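Local coordinates for protein reducing end xylose-releasing exo-oligoxylanase (PDB 1WU4) that hydrolyses xylooligosaccharides of three or more units, releasing xylose from the reducing end with inversion of anomeric configuration, at residues 317-322 / 351-356; 175-180 / 187-192; 83-88 / 142-147. The protein carries 1 engineered substitution. All blocks are in the same frame, centred on the assembly; numbering follows the deposited sequence.

Contact 1 of 3, residues 317-322 / 351-356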
loop_
_atom_site.group_PDB
_atom_site.type_symbol
_atom_site.label_atom_id
_atom_site.label_comp_id
_atom_site.label_asym_id
_atom_site.label_seq_id
_atom_site.Cartn_x
_atom_site.Cartn_y
_atom_site.Cartn_z
ATOM N N SER A 317 14.675 -13.224 5.003
ATOM C CA SER A 317 13.796 -12.174 4.524
ATOM C C SER A 317 14.717 -11.051 4.055
ATOM O O SER A 317 15.723 -10.760 4.706
ATOM C CB SER A 317 12.923 -11.670 5.673
ATOM O OG SER A 317 12.286 -10.449 5.339
ATOM N N LEU A 318 14.386 -10.431 2.928
ATOM C CA LEU A 318 15.200 -9.333 2.423
ATOM C C LEU A 318 14.745 -8.021 3.053
ATOM O O LEU A 318 15.431 -7.003 2.943
ATOM C CB LEU A 318 15.086 -9.242 0.899
ATOM C CG LEU A 318 15.865 -10.292 0.103
ATOM C CD1 LEU A 318 15.489 -10.203 -1.366
ATOM C CD2 LEU A 318 17.359 -10.070 0.289
ATOM N N HIS A 319 13.597 -8.054 3.726
ATOM C CA HIS A 319 13.035 -6.858 4.350
ATOM C C HIS A 319 12.418 -7.159 5.717
ATOM O O HIS A 319 11.220 -6.966 5.923
ATOM C CB HIS A 319 11.974 -6.261 3.418
ATOM C CG HIS A 319 12.500 -5.901 2.064
ATOM N ND1 HIS A 319 13.293 -4.795 1.846
ATOM C CD2 HIS A 319 12.377 -6.519 0.866
ATOM C CE1 HIS A 319 13.637 -4.749 0.570
ATOM N NE2 HIS A 319 13.094 -5.783 -0.046
ATOM N N PRO A 320 13.238 -7.619 6.677
ATOM C CA PRO A 320 12.732 -7.937 8.016
ATOM C C PRO A 320 12.116 -6.756 8.765
ATOM O O PRO A 320 11.160 -6.932 9.518
ATOM C CB PRO A 320 13.955 -8.529 8.720
ATOM C CG PRO A 320 15.114 -7.892 8.002
ATOM C CD PRO A 320 14.673 -7.933 6.566
ATOM N N VAL A 321 12.658 -5.557 8.566
ATOM C CA VAL A 321 12.111 -4.375 9.231
ATOM C C VAL A 321 10.708 -4.104 8.676
ATOM O O VAL A 321 9.791 -3.768 9.424
ATOM C CB VAL A 321 13.028 -3.139 9.025
ATOM C CG1 VAL A 321 12.342 -1.879 9.540
ATOM C CG2 VAL A 321 14.342 -3.349 9.770
ATOM N N GLY A 322 10.544 -4.266 7.366
ATOM C CA GLY A 322 9.239 -4.068 6.762
ATOM C C GLY A 322 8.253 -5.094 7.302
ATOM O O GLY A 322 7.093 -4.773 7.555
ATOM N N PRO A 351 14.580 0.424 14.859
ATOM C CA PRO A 351 14.873 1.671 14.144
ATOM C C PRO A 351 14.624 1.537 12.641
ATOM O O PRO A 351 14.612 0.428 12.104
ATOM C CB PRO A 351 16.353 1.904 14.446
ATOM C CG PRO A 351 16.547 1.229 15.773
ATOM C CD PRO A 351 15.765 -0.049 15.593
ATOM N N VAL A 352 14.419 2.662 11.963
ATOM C CA VAL A 352 14.213 2.610 10.521
ATOM C C VAL A 352 15.473 2.003 9.907
ATOM O O VAL A 352 16.563 2.104 10.477
ATOM C CB VAL A 352 13.977 4.013 9.917
ATOM C CG1 VAL A 352 12.708 4.622 10.489
ATOM C CG2 VAL A 352 15.167 4.909 10.194
ATOM N N ARG A 353 15.325 1.364 8.755
ATOM C CA ARG A 353 16.462 0.737 8.097
ATOM C C ARG A 353 17.428 1.758 7.514
ATOM O O ARG A 353 17.026 2.821 7.046
ATOM C CB ARG A 353 15.980 -0.201 6.987
ATOM C CG ARG A 353 17.105 -0.968 6.297
ATOM C CD ARG A 353 16.572 -1.962 5.270
ATOM N NE ARG A 353 17.647 -2.746 4.667
ATOM C CZ ARG A 353 17.457 -3.832 3.923
ATOM N NH1 ARG A 353 18.496 -4.481 3.414
ATOM N NH2 ARG A 353 16.226 -4.271 3.690
ATOM N N THR A 354 18.711 1.418 7.554
ATOM C CA THR A 354 19.755 2.276 7.010
ATOM C C THR A 354 20.361 1.545 5.822
ATOM O O THR A 354 20.108 0.359 5.625
ATOM C CB THR A 354 20.877 2.526 8.033
ATOM O OG1 THR A 354 21.507 1.283 8.364
ATOM C CG2 THR A 354 20.320 3.160 9.297
ATOM N N GLY A 355 21.156 2.251 5.024
ATOM C CA GLY A 355 21.791 1.607 3.892
ATOM C C GLY A 355 21.113 1.790 2.552
ATOM O O GLY A 355 20.054 2.410 2.449
ATOM N N ASN A 356 21.731 1.222 1.521
ATOM C CA ASN A 356 21.233 1.323 0.153
ATOM C C ASN A 356 19.877 0.671 -0.090
ATOM O O ASN A 356 19.234 0.952 -1.099
ATOM C CB ASN A 356 22.248 0.718 -0.820
ATOM C CG ASN A 356 23.633 1.314 -0.663
ATOM O OD1 ASN A 356 23.793 2.532 -0.611
ATOM N ND2 ASN A 356 24.644 0.456 -0.596
HETATM O O HOH W 1 17.700 -6.541 1.486
#
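Arg-353 and a water molecule grip one backbone carbonyl together. Arg-353 NH2 donates to Leu-318 O over 2.9 Å, with an N-H...O angle of 150°. The water donates to Leu-318 O at 2.7 Å and accepts from Arg-353 NH1 at 2.9 Å. The water lies in the guanidinium plane, while Leu-318 O is tilted slightly out of it. The arginine reaches this far because its chain is extended from CG to NE, with CG anti to the backbone N (chi1 -176°).

The same NH2 comes 3.5 Å from His-319 ND1. The imidazole and guanidinium planes are 59° apart, and this pair is not a hydrogen bond. Both groups meet Asp-361 on helix 358-372: its OD2 forms a salt bridge with Arg-353 NH2 and a hydrogen bond with His-319 ND1. Beside the arginine, Val-321 CG1 packs 4.1 Å from Pro-351 O.

His-319 is the N-cap residue of helix 320-329. Ser-317 OG accepts from His-319 N at 3.2 Å, forming an ST turn just before the helix. The contact joins the start of helix 320-329 to the loop between helices 340-348 and 358-372 of the (alpha/alpha)6 barrel. His-319 lies about 8 Å, side chain to side chain, from Asp-263, the proton acceptor by similarity. The shared carboxylate would be expected to offset the arginine's charge and to fix the rotation of the imidazole near the probable catalytic centre.

Contact 2 of 3, residues 175-180 / 187-192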
loop_
_atom_site.group_PDB
_atom_site.type_symbol
_atom_site.label_atom_id
_atom_site.label_comp_id
_atom_site.label_asym_id
_atom_site.label_seq_id
_atom_site.Cartn_x
_atom_site.Cartn_y
_atom_site.Cartn_z
ATOM N N HIS A 175 -6.227 -3.366 -21.808
ATOM C CA HIS A 175 -6.923 -4.266 -20.898
ATOM C C HIS A 175 -7.112 -3.588 -19.548
ATOM O O HIS A 175 -6.314 -2.740 -19.152
ATOM C CB HIS A 175 -6.126 -5.558 -20.710
ATOM C CG HIS A 175 -5.795 -6.257 -21.993
ATOM N ND1 HIS A 175 -4.914 -5.737 -22.917
ATOM C CD2 HIS A 175 -6.228 -7.432 -22.504
ATOM C CE1 HIS A 175 -4.819 -6.563 -23.943
ATOM N NE2 HIS A 175 -5.606 -7.600 -23.718
ATOM N N PRO A 176 -8.175 -3.956 -18.820
ATOM C CA PRO A 176 -8.442 -3.361 -17.509
ATOM C C PRO A 176 -7.522 -3.939 -16.434
ATOM O O PRO A 176 -6.887 -4.975 -16.644
ATOM C CB PRO A 176 -9.902 -3.723 -17.267
ATOM C CG PRO A 176 -9.991 -5.091 -17.882
ATOM C CD PRO A 176 -9.233 -4.918 -19.189
ATOM N N MET A 177 -7.443 -3.262 -15.293
ATOM C CA MET A 177 -6.610 -3.735 -14.194
ATOM C C MET A 177 -7.404 -4.595 -13.218
ATOM O O MET A 177 -6.844 -5.155 -12.278
ATOM C CB MET A 177 -5.965 -2.564 -13.459
ATOM C CG MET A 177 -4.834 -1.925 -14.240
ATOM S SD MET A 177 -3.951 -0.701 -13.277
ATOM C CE MET A 177 -2.431 -0.585 -14.201
ATOM N N TRP A 178 -8.710 -4.678 -13.449
ATOM C CA TRP A 178 -9.604 -5.501 -12.640
ATOM C C TRP A 178 -10.325 -6.431 -13.595
ATOM O O TRP A 178 -10.719 -6.017 -14.687
ATOM C CB TRP A 178 -10.655 -4.645 -11.921
ATOM C CG TRP A 178 -10.254 -4.188 -10.558
ATOM C CD1 TRP A 178 -10.663 -4.708 -9.362
ATOM C CD2 TRP A 178 -9.343 -3.130 -10.245
ATOM N NE1 TRP A 178 -10.060 -4.038 -8.325
ATOM C CE2 TRP A 178 -9.243 -3.065 -8.839
ATOM C CE3 TRP A 178 -8.598 -2.231 -11.019
ATOM C CZ2 TRP A 178 -8.426 -2.133 -8.186
ATOM C CZ3 TRP A 178 -7.786 -1.307 -10.374
ATOM C CH2 TRP A 178 -7.706 -1.266 -8.970
ATOM N N ASN A 179 -10.485 -7.689 -13.201
ATOM C CA ASN A 179 -11.220 -8.621 -14.039
ATOM C C ASN A 179 -12.676 -8.221 -13.816
ATOM O O ASN A 179 -13.143 -8.165 -12.678
ATOM C CB ASN A 179 -10.969 -10.059 -13.589
ATOM C CG ASN A 179 -11.802 -11.060 -14.358
ATOM O OD1 ASN A 179 -13.008 -11.175 -14.138
ATOM N ND2 ASN A 179 -11.165 -11.784 -15.274
ATOM N N ARG A 180 -13.382 -7.924 -14.899
ATOM C CA ARG A 180 -14.771 -7.484 -14.811
ATOM C C ARG A 180 -15.755 -8.521 -14.280
ATOM O O ARG A 180 -16.788 -8.165 -13.713
ATOM C CB ARG A 180 -15.239 -6.985 -16.180
ATOM C CG ARG A 180 -14.448 -5.792 -16.697
ATOM C CD ARG A 180 -14.691 -4.556 -15.844
ATOM N NE ARG A 180 -16.043 -4.029 -16.015
ATOM C CZ ARG A 180 -16.489 -3.465 -17.134
ATOM N NH1 ARG A 180 -17.734 -3.016 -17.203
ATOM N NH2 ARG A 180 -15.689 -3.345 -18.186
ATOM N N PHE A 187 -2.588 -8.832 -11.223
ATOM C CA PHE A 187 -1.174 -8.581 -10.963
ATOM C C PHE A 187 -0.713 -7.527 -11.975
ATOM O O PHE A 187 -0.026 -6.569 -11.617
ATOM C CB PHE A 187 -0.355 -9.861 -11.120
ATOM C CG PHE A 187 1.115 -9.612 -11.204
ATOM C CD1 PHE A 187 1.772 -8.917 -10.194
ATOM C CD2 PHE A 187 1.834 -10.015 -12.323
ATOM C CE1 PHE A 187 3.125 -8.618 -10.301
ATOM C CE2 PHE A 187 3.185 -9.721 -12.439
ATOM C CZ PHE A 187 3.831 -9.019 -11.426
ATOM N N ILE A 188 -1.076 -7.735 -13.240
ATOM C CA ILE A 188 -0.797 -6.782 -14.316
ATOM C C ILE A 188 -1.968 -6.914 -15.290
ATOM O O ILE A 188 -2.664 -7.928 -15.296
ATOM C CB ILE A 188 0.568 -7.016 -15.036
ATOM C CG1 ILE A 188 0.686 -8.447 -15.550
ATOM C CG2 ILE A 188 1.710 -6.667 -14.094
ATOM C CD1 ILE A 188 1.994 -8.704 -16.294
ATOM N N PRO A 189 -2.210 -5.888 -16.117
ATOM C CA PRO A 189 -3.320 -5.904 -17.075
ATOM C C PRO A 189 -3.499 -7.103 -18.002
ATOM O O PRO A 189 -4.631 -7.518 -18.254
ATOM C CB PRO A 189 -3.116 -4.609 -17.859
ATOM C CG PRO A 189 -2.466 -3.707 -16.857
ATOM C CD PRO A 189 -1.456 -4.627 -16.216
ATOM N N GLU A 190 -2.401 -7.661 -18.502
ATOM C CA GLU A 190 -2.494 -8.772 -19.445
ATOM C C GLU A 190 -2.482 -10.199 -18.908
ATOM O O GLU A 190 -2.425 -11.145 -19.691
ATOM C CB GLU A 190 -1.409 -8.638 -20.522
ATOM C CG GLU A 190 0.023 -8.622 -20.006
ATOM C CD GLU A 190 0.498 -7.234 -19.615
ATOM O OE1 GLU A 190 -0.008 -6.680 -18.618
ATOM O OE2 GLU A 190 1.384 -6.694 -20.313
ATOM N N VAL A 191 -2.529 -10.374 -17.593
ATOM C CA VAL A 191 -2.549 -11.730 -17.051
ATOM C C VAL A 191 -3.870 -11.979 -16.344
ATOM O O VAL A 191 -4.644 -11.050 -16.113
ATOM C CB VAL A 191 -1.389 -11.985 -16.054
ATOM C CG1 VAL A 191 -0.056 -11.786 -16.752
ATOM C CG2 VAL A 191 -1.515 -11.067 -14.846
ATOM N N GLU A 192 -4.135 -13.238 -16.015
ATOM C CA GLU A 192 -5.363 -13.575 -15.324
ATOM C C GLU A 192 -5.110 -14.212 -13.960
ATOM O O GLU A 192 -5.601 -15.300 -13.661
ATOM C CB GLU A 192 -6.245 -14.487 -16.183
ATOM C CG GLU A 192 -6.901 -13.801 -17.390
ATOM C CD GLU A 192 -7.713 -12.558 -17.031
ATOM O OE1 GLU A 192 -8.361 -12.529 -15.963
ATOM O OE2 GLU A 192 -7.720 -11.602 -17.837
#
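A type I beta turn from Ile-188 to Val-191 brings Pro-189 against residues 175-177. The turn's own bond, Val-191 N to Ile-188 O, is weak at 3.4 Å. Pro-189 CG meets Met-177 CG at 4.0 Å, and Met-177 CE is nearly as close. The two side chains lie alongside, pointing the same way, and the methionine is extended beyond CG (chi2 -172°). On the backbone side, Pro-189 CA sits 3.7 Å from Pro-176 O. His-175 CB touches Pro-189 O at 3.5 Å.

The polar link is farther along. Asn-179 ND2 donates to Glu-192 OE1 over 3.0 Å, with an N-H...O angle of 147°. The oxygen is met on its syn side, with the donor tilted well out of the carboxylate plane, and the amide and carboxylate planes stand 78° apart. Glu-192 OE1 also hydrogen-bonds to Tyr-247 OH, while Asn-179 OD1 takes the backbone N of Asn-182. Both ends of the amide are therefore held. Lys-186 NZ hydrogen-bonds to both Pro-176 O and Pro-189 O, bridging the two segments.

Both segments belong to the long connection between helix 154-167 and strand 193-194. Met-177 packs on Cys-165 of helix 154-167 and on Pro-127 and Glu-130 of helix 127-144.

Contact 3 of 3, residues 83-88 / 142-147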
loop_
_atom_site.group_PDB
_atom_site.type_symbol
_atom_site.label_atom_id
_atom_site.label_comp_id
_atom_site.label_asym_id
_atom_site.label_seq_id
_atom_site.Cartn_x
_atom_site.Cartn_y
_atom_site.Cartn_z
ATOM N N ASP A 83 -0.143 16.556 5.109
ATOM C CA ASP A 83 -0.536 17.900 4.705
ATOM C C ASP A 83 0.629 18.666 4.083
ATOM O O ASP A 83 0.898 19.813 4.440
ATOM C CB ASP A 83 -1.099 18.673 5.906
ATOM C CG ASP A 83 -1.849 19.926 5.494
ATOM O OD1 ASP A 83 -2.454 19.922 4.402
ATOM O OD2 ASP A 83 -1.852 20.908 6.268
ATOM N N ARG A 84 1.320 18.015 3.154
ATOM C CA ARG A 84 2.445 18.629 2.460
ATOM C C ARG A 84 2.171 18.652 0.958
ATOM O O ARG A 84 2.649 17.803 0.209
ATOM C CB ARG A 84 3.737 17.865 2.764
ATOM C CG ARG A 84 4.262 18.073 4.188
ATOM C CD ARG A 84 4.632 19.535 4.432
ATOM N NE ARG A 84 5.728 19.976 3.571
ATOM C CZ ARG A 84 7.011 19.706 3.792
ATOM N NH1 ARG A 84 7.374 18.996 4.853
ATOM N NH2 ARG A 84 7.934 20.140 2.945
ATOM N N LYS A 85 1.388 19.639 0.529
ATOM C CA LYS A 85 1.016 19.800 -0.872
ATOM C C LYS A 85 2.227 20.056 -1.768
ATOM O O LYS A 85 2.246 19.646 -2.928
ATOM C CB LYS A 85 0.021 20.955 -1.008
ATOM C CG LYS A 85 -0.590 21.116 -2.394
ATOM C CD LYS A 85 -1.617 22.246 -2.398
ATOM C CE LYS A 85 -2.382 22.315 -3.709
ATOM N NZ LYS A 85 -1.489 22.594 -4.866
ATOM N N ASP A 86 3.238 20.731 -1.230
ATOM C CA ASP A 86 4.435 21.018 -2.008
ATOM C C ASP A 86 5.119 19.721 -2.439
ATOM O O ASP A 86 5.506 19.568 -3.596
ATOM C CB ASP A 86 5.392 21.907 -1.199
ATOM C CG ASP A 86 5.832 21.273 0.111
ATOM O OD1 ASP A 86 4.985 20.689 0.823
ATOM O OD2 ASP A 86 7.032 21.377 0.441
ATOM N N ILE A 87 5.251 18.781 -1.508
ATOM C CA ILE A 87 5.876 17.496 -1.805
ATOM C C ILE A 87 4.966 16.662 -2.707
ATOM O O ILE A 87 5.424 16.049 -3.672
ATOM C CB ILE A 87 6.178 16.728 -0.498
ATOM C CG1 ILE A 87 7.243 17.486 0.300
ATOM C CG2 ILE A 87 6.639 15.313 -0.805
ATOM C CD1 ILE A 87 7.568 16.875 1.647
ATOM N N PHE A 88 3.675 16.652 -2.392
ATOM C CA PHE A 88 2.698 15.907 -3.177
ATOM C C PHE A 88 2.777 16.304 -4.648
ATOM O O PHE A 88 2.887 15.451 -5.528
ATOM C CB PHE A 88 1.287 16.192 -2.657
ATOM C CG PHE A 88 0.216 15.361 -3.307
ATOM C CD1 PHE A 88 -0.283 14.227 -2.670
ATOM C CD2 PHE A 88 -0.300 15.711 -4.552
ATOM C CE1 PHE A 88 -1.282 13.455 -3.261
ATOM C CE2 PHE A 88 -1.299 14.944 -5.153
ATOM C CZ PHE A 88 -1.792 13.812 -4.505
ATOM N N HIS A 142 -9.703 16.656 -1.707
ATOM C CA HIS A 142 -10.492 16.951 -0.520
ATOM C C HIS A 142 -9.804 17.868 0.488
ATOM O O HIS A 142 -10.458 18.701 1.118
ATOM C CB HIS A 142 -10.914 15.636 0.137
ATOM C CG HIS A 142 -11.694 14.743 -0.778
ATOM N ND1 HIS A 142 -11.937 13.415 -0.502
ATOM C CD2 HIS A 142 -12.270 14.990 -1.978
ATOM C CE1 HIS A 142 -12.625 12.880 -1.495
ATOM N NE2 HIS A 142 -12.840 13.815 -2.404
ATOM N N ARG A 143 -8.489 17.737 0.634
ATOM C CA ARG A 143 -7.766 18.583 1.577
ATOM C C ARG A 143 -7.420 19.956 1.018
ATOM O O ARG A 143 -7.523 20.962 1.722
ATOM C CB ARG A 143 -6.454 17.926 2.023
ATOM C CG ARG A 143 -6.594 16.628 2.792
ATOM C CD ARG A 143 -5.361 16.377 3.663
ATOM N NE ARG A 143 -5.330 17.278 4.816
ATOM C CZ ARG A 143 -4.477 17.178 5.832
ATOM N NH1 ARG A 143 -3.563 16.219 5.852
ATOM N NH2 ARG A 143 -4.551 18.033 6.844
ATOM N N TRP A 144 -7.019 19.996 -0.248
ATOM C CA TRP A 144 -6.575 21.244 -0.862
ATOM C C TRP A 144 -7.415 21.818 -1.993
ATOM O O TRP A 144 -7.228 22.976 -2.379
ATOM C CB TRP A 144 -5.138 21.060 -1.360
ATOM C CG TRP A 144 -4.241 20.399 -0.354
ATOM C CD1 TRP A 144 -4.103 20.736 0.960
ATOM C CD2 TRP A 144 -3.343 19.303 -0.584
ATOM N NE1 TRP A 144 -3.175 19.924 1.566
ATOM C CE2 TRP A 144 -2.692 19.036 0.642
ATOM C CE3 TRP A 144 -3.023 18.524 -1.704
ATOM C CZ2 TRP A 144 -1.740 18.020 0.780
ATOM C CZ3 TRP A 144 -2.073 17.512 -1.565
ATOM C CH2 TRP A 144 -1.445 17.272 -0.332
ATOM N N GLY A 145 -8.330 21.020 -2.529
ATOM C CA GLY A 145 -9.152 21.485 -3.629
ATOM C C GLY A 145 -8.432 21.262 -4.947
ATOM O O GLY A 145 -7.201 21.287 -5.000
ATOM N N ASP A 146 -9.196 21.036 -6.009
ATOM C CA ASP A 146 -8.625 20.809 -7.330
ATOM C C ASP A 146 -7.934 22.050 -7.877
ATOM O O ASP A 146 -8.461 23.161 -7.790
ATOM C CB ASP A 146 -9.716 20.359 -8.302
ATOM C CG ASP A 146 -9.942 18.860 -8.274
ATOM O OD1 ASP A 146 -9.543 18.207 -7.284
ATOM O OD2 ASP A 146 -10.527 18.336 -9.243
ATOM N N GLY A 147 -6.748 21.842 -8.438
ATOM C CA GLY A 147 -5.990 22.934 -9.010
ATOM C C GLY A 147 -6.530 23.303 -10.375
ATOM O O GLY A 147 -7.158 22.485 -11.053
#
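The indole of Trp-144 is held at its N-H, one face and far edge by residues 83-88. Its NE1 donates to Asp-83 OD1 over 2.9 Å, nearly straight at 175° and in the ring plane. Lys-85 lies on one face: CB stands 3.6 Å from the centroid of the six-membered ring, a CH-pi contact. With CG anti to the backbone N (chi1 -172°), the lysine chain slides along the indole. A bend at chi4 takes its NZ away to a salt bridge with Asp-89. At the far edge, Trp-144 CZ3 points onto the face of Phe-88, 3.6 Å from Phe-88 CG, in a T-shaped stack with planes at 75°.

Arg-143 bends at chi3, laying its guanidinium over the carboxylate of Asp-83. The planes stack and no N-H points at the carboxylate, so the long salt bridge, 3.7 Å from Arg-143 NH2 to Asp-83 OD1, is charge alone. Arg-143 NH1 hydrogen-bonds to Val-80 O instead.

Replacing Trp-144 by an alanine would probably leave Asp-83 OD1 without its N-H donor and open a gap between Lys-85 and Phe-88. The N-H bond and packing fix how the indole turns, tying helix 127-144 to helix 85-99 and the Schellman end of helix 69-81.

Contacts 1 and 3 lie at the surface; contact 2 is partly buried. Their centres are 30 to 31 Å apart and none touches another. Contact 3 joins helix ends through aromatic packing, away from the probable catalytic residues and the nickel site. Contact 1 joins a helix start to a loop by polar bonds and a water, and lies nearest the probable catalytic pair. Contact 2 links two parts of one connection by proline packing and an amide-carboxylate bond. Contacts 2 and 3 share a neighbour: helix 127-144 supplies residues to contact 3 and receives Met-177 of contact 2. Arginine acts differently: in contact 1 it donates to a carbonyl, in contact 3 it stacks on a carboxylate.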